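Local atomic coordinates of putative aminotransferase (Actinomadura melliaura, PDB entry 4ZWV), a protein that probably transfers an amino group onto a sugar with pyridoxal 5'-phosphate as cofactor, in making the aminopentose of the indolocarbazole AT2433. Residues S321-E326 with S342-M347; A86-I91 with I98-V103; A268-E273 with Y294-K299. One frame throughout, in Å; residues are numbered along the deposited sequence. Where two conformers were deposited one is given.

How the contacts relate
Contact 2 is wholly buried and joins helix 85-93 to strand 97-100, an edge strand of the seven-stranded sheet. Contact 3 is buried but for a partly exposed Asp-271, contact 1 partly buried; each turns on a hydrogen-bonded tyrosine hydroxyl. Strands 296-300 and 347-350, holding residues of contacts 3 and 1, are neighbours in the three-stranded sheet, and Lys-299 also packs on Val-343 and Arg-346. Contacts 1 and 2 touch through a probable hydrogen bond, Asn-88 ND2 to Asn-324 OD1, and both reach the second subunit. Contacts 2 and 3 remain about 9 Å apart at their nearest atoms. Ion pairs brace the loop of contact 1; contact 2 uses apolar and edge packing, contact 3 two tyrosine rings and a hydroxyl-carboxylate bond.

Contact 1. Residues S321-E326 with S342-M347; sequences SRRNDE and SVYDRM
One face of the Tyr-344 ring is covered by the aliphatic part of Arg-323: CD sits over its centre, 3.4 Å from the ring centroid, a CH-pi contact, while CG of Arg-323 lies against CZ of Tyr-344. At the edge of the Arg-323 guanidinium, in its plane, is the Asp-325 carboxylate. The guanidinium itself lies farther out, its CZ 5.3 Å from the ring centroid and its plane 77° from the ring, so any cation-pi attraction is at most weak and the methylene chain does the covering. The Tyr-344 hydroxyl accepts a nearly straight bond from the backbone of Arg-323, N to OH 3.0 Å, beside CA and CG of Arg-322. In Arg-323, chi1 (56°) brings CG in over the ring, and the bend at chi3 (-73°) then turns the guanidinium off toward Asp-325.

The loop 321-326 ends in a 3-10 turn, and the contact ties it to the end of helix 338-344, just before strand 347-350. Within the loop, Arg-323 grips Asp-325 side-on, NE to OD1 and NH2 to OD2 each 2.8 Å and both to syn lone pairs; its NH1 pairs with Asp-341. Arg-322 instead brings NE and NH2 to one oxygen of Glu-326, with NE to OE1 2.9 Å, and sends NH1 to the Tyr-230 carbonyl of the second subunit. Arg-334 also pairs with Asp-325, which would probably hold its carboxylate ionised.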
# COMPACT_ATOMS: atom_id res chain seq x y z
N SER A 321 2.00 15.23 14.95
CA SER A 321 3.19 14.40 14.83
C SER A 321 4.38 15.07 15.51
O SER A 321 4.36 16.28 15.76
CB SER A 321 3.54 14.14 13.36
OG SER A 321 2.67 13.19 12.78
N ARG A 322 5.41 14.29 15.80
CA ARG A 322 6.71 14.85 16.17
C ARG A 322 7.33 15.48 14.92
O ARG A 322 7.20 14.94 13.82
CB ARG A 322 7.62 13.76 16.74
CG ARG A 322 8.97 14.27 17.20
CD ARG A 322 9.86 13.14 17.70
NE ARG A 322 11.09 13.67 18.28
CZ ARG A 322 11.97 12.95 18.97
NH1 ARG A 322 11.76 11.66 19.18
NH2 ARG A 322 13.07 13.53 19.45
N ARG A 323 8.00 16.63 15.06
CA ARG A 323 8.72 17.18 13.92
C ARG A 323 9.66 16.11 13.35
O ARG A 323 10.44 15.50 14.09
CB ARG A 323 9.49 18.46 14.30
CG ARG A 323 10.47 18.32 15.46
CD ARG A 323 11.10 19.67 15.84
NE ARG A 323 12.06 20.13 14.85
CZ ARG A 323 12.70 21.29 14.94
NH1 ARG A 323 12.47 22.10 15.97
NH2 ARG A 323 13.57 21.65 14.00
N ASN A 324 9.58 15.86 12.03
CA ASN A 324 10.16 14.64 11.47
C ASN A 324 11.69 14.66 11.47
O ASN A 324 12.33 13.61 11.42
CB ASN A 324 9.70 14.40 10.02
CG ASN A 324 8.19 14.18 9.88
OD1 ASN A 324 7.71 14.00 8.76
ND2 ASN A 324 7.43 14.23 10.98
N ASP A 325 12.26 15.86 11.51
CA ASP A 325 13.71 16.01 11.45
C ASP A 325 14.40 15.56 12.74
O ASP A 325 15.62 15.42 12.77
CB ASP A 325 14.11 17.47 11.11
CG ASP A 325 13.61 18.50 12.13
OD1 ASP A 325 12.52 18.32 12.71
OD2 ASP A 325 14.32 19.51 12.33
N GLU A 326 13.61 15.31 13.79
CA GLU A 326 14.17 14.82 15.06
C GLU A 326 14.31 13.29 15.12
O GLU A 326 14.93 12.76 16.05
CB GLU A 326 13.33 15.31 16.24
CG GLU A 326 13.57 16.77 16.59
CD GLU A 326 12.84 17.23 17.84
OE1 GLU A 326 12.06 16.44 18.41
OE2 GLU A 326 13.04 18.39 18.26
N SER A 342 11.34 28.31 16.92
CA SER A 342 10.72 29.40 17.68
C SER A 342 9.26 29.13 18.03
O SER A 342 8.69 29.83 18.87
CB SER A 342 10.82 30.73 16.92
OG SER A 342 9.89 30.78 15.85
N VAL A 343 8.66 28.11 17.41
CA VAL A 343 7.26 27.79 17.70
C VAL A 343 7.02 26.35 18.17
O VAL A 343 5.94 26.03 18.67
CB VAL A 343 6.36 28.05 16.47
CG1 VAL A 343 6.29 29.54 16.17
CG2 VAL A 343 6.86 27.26 15.26
N TYR A 344 8.00 25.46 18.00
CA TYR A 344 7.74 24.04 18.21
C TYR A 344 7.42 23.69 19.67
O TYR A 344 6.69 22.72 19.93
CB TYR A 344 8.91 23.20 17.72
CG TYR A 344 8.63 21.72 17.75
CD1 TYR A 344 7.66 21.15 16.93
CD2 TYR A 344 9.32 20.88 18.62
CE1 TYR A 344 7.40 19.79 16.95
CE2 TYR A 344 9.06 19.52 18.65
CZ TYR A 344 8.10 18.99 17.82
OH TYR A 344 7.85 17.64 17.86
N ASP A 345 7.95 24.47 20.61
CA ASP A 345 7.69 24.21 22.03
C ASP A 345 6.45 24.96 22.50
O ASP A 345 6.08 24.87 23.67
CB ASP A 345 8.88 24.63 22.89
CG ASP A 345 10.09 23.74 22.69
OD1 ASP A 345 9.91 22.51 22.57
OD2 ASP A 345 11.22 24.28 22.64
N ARG A 346 5.81 25.68 21.59
CA ARG A 346 4.63 26.46 21.92
C ARG A 346 3.36 25.94 21.25
O ARG A 346 2.26 26.14 21.77
CB ARG A 346 4.84 27.92 21.52
CG ARG A 346 5.90 28.63 22.34
CD ARG A 346 6.37 29.89 21.63
NE ARG A 346 5.28 30.83 21.47
CZ ARG A 346 5.10 31.59 20.39
NH1 ARG A 346 5.93 31.50 19.36
NH2 ARG A 346 4.07 32.43 20.35
N MSE A 347 3.51 25.28 20.12
CA MSE A 347 2.33 24.92 19.34
C MSE A 347 1.50 23.84 20.01
O MSE A 347 2.03 22.90 20.63
CB MSE A 347 2.72 24.49 17.93
CG MSE A 347 3.60 23.29 17.89
SE MSE A 347 4.02 22.80 16.05
CE MSE A 347 5.00 24.36 15.49

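Contact 2. Residues A86-I91 with I98-V103; sequences ATNWAI and ITWVDV
Asn-88 presents its amide to the outer end of the Trp-100 indole, ND2 lying near the ring plane at the edge, 3.4 Å from CZ3. The two flat groups stand almost perpendicular, their planes 86° apart, so the ring's edge, at CZ3, points into the face of the amide, with CG of Asn-88 also close to CH2. Beside this pair Ile-98 reaches back to the helix. Its CD1 meets the backbone O of Asn-88 at 3.6 Å and the CB of the same residue at 3.8 Å. Its CG1 touches CG2 of Ile-91, 3.7 Å apart, the two isoleucine side chains lying nearly perpendicular. In Ile-98, CG1 lies anti to the carbonyl carbon, which turns it toward the helix, and the extended chi2 (167°) carries CD1 on to Asn-88, while CG2 lies 3.5 Å above the Trp-100 ring plane, near its rim.

These residues belong to a beta-alpha-beta unit, strand 76-79, helix 85-93 and strand 97-100, in the large mixed sheet of the cofactor-binding domain. Residues 86-91 of the helix run at 140° to strand residues 98-100, their axes 9.9 Å apart at closest approach. Ile-91 also packs on Val-77 and Ser-79 of the neighbouring strand. OD1 of Asn-88 is bonded to Ser-79 OG, and ND2 to Thr-80 O and Asn-324 OD1; these bonds fix how the amide is turned. Asp-325 packs on Trp-100 from the loop of contact 1.

With its OD1 and ND2 both bonded elsewhere, the buried Asn-88 amide can lie against an aromatic edge as a packing surface, and helix and strand are held here by shape and apolar contact.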
# COMPACT_ATOMS: atom_id res chain seq x y z
N ALA A 86 4.48 10.30 6.80
CA ALA A 86 4.27 9.79 5.44
C ALA A 86 4.84 10.71 4.37
O ALA A 86 5.41 10.23 3.39
CB ALA A 86 2.79 9.58 5.19
N THR A 87 4.68 12.02 4.55
CA THR A 87 5.14 12.99 3.56
C THR A 87 6.62 12.79 3.26
O THR A 87 7.05 12.75 2.11
CB THR A 87 4.95 14.43 4.07
OG1 THR A 87 3.59 14.62 4.46
CG2 THR A 87 5.33 15.43 2.99
N ASN A 88 7.38 12.62 4.32
CA ASN A 88 8.82 12.55 4.20
C ASN A 88 9.35 11.15 4.01
O ASN A 88 10.35 10.95 3.33
CB ASN A 88 9.45 13.23 5.42
CG ASN A 88 9.21 14.71 5.38
OD1 ASN A 88 9.49 15.32 4.36
ND2 ASN A 88 8.63 15.29 6.44
N TRP A 89 8.67 10.15 4.58
CA TRP A 89 9.16 8.80 4.35
C TRP A 89 8.94 8.36 2.91
O TRP A 89 9.70 7.55 2.39
CB TRP A 89 8.51 7.82 5.32
CG TRP A 89 8.85 7.98 6.81
CD1 TRP A 89 8.33 7.20 7.82
CD2 TRP A 89 9.74 8.93 7.47
NE1 TRP A 89 8.83 7.60 9.04
CE2 TRP A 89 9.69 8.65 8.85
CE3 TRP A 89 10.57 9.97 7.02
CZ2 TRP A 89 10.44 9.37 9.80
CZ3 TRP A 89 11.31 10.70 7.97
CH2 TRP A 89 11.24 10.39 9.34
N ALA A 90 7.91 8.90 2.25
CA ALA A 90 7.73 8.65 0.82
C ALA A 90 8.96 9.07 0.02
O ALA A 90 9.34 8.39 -0.94
CB ALA A 90 6.48 9.36 0.30
N ILE A 91 9.57 10.18 0.42
CA ILE A 91 10.79 10.67 -0.23
C ILE A 91 11.93 9.68 -0.07
O ILE A 91 12.63 9.36 -1.03
CB ILE A 91 11.22 12.05 0.33
CG1 ILE A 91 10.13 13.08 0.07
CG2 ILE A 91 12.57 12.48 -0.29
CD1 ILE A 91 10.34 14.39 0.85
N ILE A 98 16.24 14.12 1.55
CA ILE A 98 15.41 15.22 2.02
C ILE A 98 16.29 16.42 2.36
O ILE A 98 17.29 16.27 3.08
CB ILE A 98 14.59 14.84 3.26
CG1 ILE A 98 13.67 13.65 2.99
CG2 ILE A 98 13.75 16.02 3.74
CD1 ILE A 98 13.08 13.04 4.25
N THR A 99 15.93 17.60 1.86
CA THR A 99 16.53 18.83 2.33
C THR A 99 15.43 19.59 3.05
O THR A 99 14.42 19.98 2.44
CB THR A 99 17.12 19.68 1.20
OG1 THR A 99 18.23 18.98 0.62
CG2 THR A 99 17.59 21.02 1.73
N TRP A 100 15.60 19.77 4.36
CA TRP A 100 14.56 20.39 5.16
C TRP A 100 14.40 21.87 4.87
O TRP A 100 15.39 22.59 4.75
CB TRP A 100 14.83 20.23 6.67
CG TRP A 100 14.87 18.82 7.17
CD1 TRP A 100 15.91 18.23 7.82
CD2 TRP A 100 13.82 17.84 7.10
NE1 TRP A 100 15.59 16.93 8.14
CE2 TRP A 100 14.31 16.67 7.72
CE3 TRP A 100 12.52 17.84 6.57
CZ2 TRP A 100 13.55 15.50 7.83
CZ3 TRP A 100 11.76 16.68 6.68
CH2 TRP A 100 12.28 15.53 7.30
N VAL A 101 13.15 22.29 4.78
CA VAL A 101 12.79 23.70 4.66
C VAL A 101 12.12 24.14 5.96
O VAL A 101 11.34 23.37 6.56
CB VAL A 101 11.85 23.94 3.46
CG1 VAL A 101 11.56 25.44 3.27
CG2 VAL A 101 12.48 23.37 2.19
N ASP A 102 12.42 25.35 6.38
CA ASP A 102 11.91 25.89 7.63
C ASP A 102 10.42 26.17 7.54
O ASP A 102 9.81 26.09 6.46
CB ASP A 102 12.67 27.17 7.99
CG ASP A 102 12.76 27.42 9.49
OD1 ASP A 102 12.03 26.77 10.27
OD2 ASP A 102 13.59 28.28 9.86
N VAL A 103 9.85 26.49 8.69
CA VAL A 103 8.44 26.78 8.85
C VAL A 103 8.22 28.26 9.14
O VAL A 103 8.98 28.86 9.92
CB VAL A 103 7.85 25.92 9.99
CG1 VAL A 103 6.43 26.31 10.30
CG2 VAL A 103 7.94 24.43 9.63

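Contact 3. Residues A268-E273 with Y294-K299; sequences AFYDKE and YVYDVK
The C-terminal end of the long helix 243-273 rests on strand 296-300, the central strand of the small antiparallel sheet 280-282/296-300/347-350, through Tyr-270, Asp-271 and Tyr-296. Tyr-296 reaches out from the strand with CG anti to its backbone N (chi1 -174°), a turn that carries the ring out to the helix. Over one face of that ring sits CB of Tyr-270, 3.5 Å from CZ of Tyr-296, in a CH-pi contact. The Tyr-270 ring follows with its edge, CD2 lying 3.6 Å from Tyr-296 CG. The two rings form an edge-to-face pair, centroids 5.0 Å apart and planes at 62°, and the two side chains run roughly antiparallel alongside each other.

Helix 358-369 flanks the same joint, its Val-364 and Val-365 packing on Tyr-270, whose hydroxyl bonds to the Pro-351 carbonyl. On the strand side, Leu-282 of strand 280-282 lies against Tyr-296. At the end of the Tyr-296 ring its OH donates to Asp-271 OD1, 2.7 Å away, reaching that oxygen on its anti side and 22° out of the carboxylate plane. OD1 lies near the ring's own plane, at the edge beside CE1. A leucine in place of Tyr-296 would probably leave the Asp-271 carboxylate without this donor and the edge of Tyr-270 without an aromatic face to rest on.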
# COMPACT_ATOMS: atom_id res chain seq x y z
N ALA A 268 -14.14 29.48 13.38
CA ALA A 268 -14.54 30.88 13.45
C ALA A 268 -14.91 31.25 14.89
O ALA A 268 -14.61 32.36 15.35
CB ALA A 268 -15.72 31.15 12.52
N PHE A 269 -15.55 30.32 15.59
CA PHE A 269 -15.91 30.52 16.99
C PHE A 269 -14.66 30.73 17.84
O PHE A 269 -14.59 31.66 18.64
CB PHE A 269 -16.73 29.33 17.49
CG PHE A 269 -17.14 29.43 18.94
CD1 PHE A 269 -18.24 30.17 19.31
CD2 PHE A 269 -16.42 28.76 19.92
CE1 PHE A 269 -18.62 30.26 20.64
CE2 PHE A 269 -16.79 28.84 21.24
CZ PHE A 269 -17.89 29.59 21.60
N TYR A 270 -13.67 29.85 17.67
CA TYR A 270 -12.40 30.02 18.39
C TYR A 270 -11.72 31.34 18.04
O TYR A 270 -11.20 32.01 18.92
CB TYR A 270 -11.45 28.86 18.09
CG TYR A 270 -11.81 27.52 18.70
CD1 TYR A 270 -12.57 27.43 19.86
CD2 TYR A 270 -11.37 26.35 18.11
CE1 TYR A 270 -12.89 26.19 20.41
CE2 TYR A 270 -11.68 25.12 18.64
CZ TYR A 270 -12.43 25.04 19.79
OH TYR A 270 -12.72 23.80 20.31
N ASP A 271 -11.70 31.69 16.75
CA ASP A 271 -11.14 32.98 16.32
C ASP A 271 -11.73 34.14 17.11
O ASP A 271 -11.03 35.08 17.47
CB ASP A 271 -11.41 33.24 14.84
CG ASP A 271 -10.59 32.37 13.91
OD1 ASP A 271 -9.55 31.80 14.31
OD2 ASP A 271 -11.00 32.30 12.73
N LYS A 272 -13.04 34.07 17.34
CA LYS A 272 -13.78 35.15 17.98
C LYS A 272 -13.61 35.16 19.50
O LYS A 272 -13.57 36.22 20.12
CB LYS A 272 -15.27 35.04 17.63
CG LYS A 272 -16.17 36.10 18.26
CD LYS A 272 -17.64 35.81 17.95
CE LYS A 272 -18.57 36.88 18.52
NZ LYS A 272 -18.49 36.98 20.01
N GLU A 273 -13.51 33.97 20.09
CA GLU A 273 -13.65 33.81 21.53
C GLU A 273 -12.33 33.59 22.27
O GLU A 273 -12.30 33.59 23.50
CB GLU A 273 -14.60 32.65 21.83
CG GLU A 273 -16.00 32.82 21.24
CD GLU A 273 -16.80 33.93 21.89
OE1 GLU A 273 -16.43 34.36 23.01
OE2 GLU A 273 -17.80 34.38 21.29
N TYR A 294 -8.53 20.74 9.84
CA TYR A 294 -8.41 19.39 10.35
C TYR A 294 -8.29 19.44 11.88
O TYR A 294 -8.93 18.65 12.59
CB TYR A 294 -7.18 18.74 9.71
CG TYR A 294 -6.89 17.32 10.11
CD1 TYR A 294 -7.82 16.31 9.91
CD2 TYR A 294 -5.65 16.99 10.64
CE1 TYR A 294 -7.52 15.00 10.25
CE2 TYR A 294 -5.34 15.68 10.98
CZ TYR A 294 -6.29 14.70 10.79
OH TYR A 294 -5.98 13.40 11.12
N VAL A 295 -7.47 20.37 12.37
CA VAL A 295 -7.38 20.70 13.79
C VAL A 295 -7.26 22.23 13.86
O VAL A 295 -7.09 22.87 12.83
CB VAL A 295 -6.17 20.03 14.50
CG1 VAL A 295 -6.32 18.51 14.52
CG2 VAL A 295 -4.86 20.44 13.83
N TYR A 296 -7.32 22.78 15.07
CA TYR A 296 -7.20 24.23 15.26
C TYR A 296 -5.93 24.52 16.07
O TYR A 296 -5.85 24.16 17.24
CB TYR A 296 -8.45 24.79 15.95
CG TYR A 296 -8.46 26.29 16.07
CD1 TYR A 296 -9.03 27.08 15.07
CD2 TYR A 296 -7.89 26.93 17.16
CE1 TYR A 296 -9.03 28.48 15.17
CE2 TYR A 296 -7.89 28.32 17.27
CZ TYR A 296 -8.46 29.08 16.27
OH TYR A 296 -8.46 30.46 16.36
N ASP A 297 -4.95 25.15 15.43
CA ASP A 297 -3.67 25.41 16.09
C ASP A 297 -3.62 26.73 16.83
O ASP A 297 -4.14 27.75 16.36
CB ASP A 297 -2.53 25.38 15.07
CG ASP A 297 -2.13 23.98 14.66
OD1 ASP A 297 -2.69 23.02 15.23
OD2 ASP A 297 -1.26 23.84 13.78
N VAL A 298 -2.98 26.72 18.00
CA VAL A 298 -2.60 27.94 18.71
C VAL A 298 -1.17 27.80 19.21
O VAL A 298 -0.58 26.72 19.12
CB VAL A 298 -3.55 28.26 19.89
CG1 VAL A 298 -4.97 28.49 19.39
CG2 VAL A 298 -3.52 27.14 20.92
N LYS A 299 -0.60 28.88 19.72
CA LYS A 299 0.72 28.83 20.33
C LYS A 299 0.62 29.33 21.76
O LYS A 299 0.06 30.40 21.99
CB LYS A 299 1.72 29.65 19.51
CG LYS A 299 1.96 29.08 18.11
CD LYS A 299 2.83 30.01 17.23
CE LYS A 299 2.07 31.27 16.84
NZ LYS A 299 2.86 32.14 15.92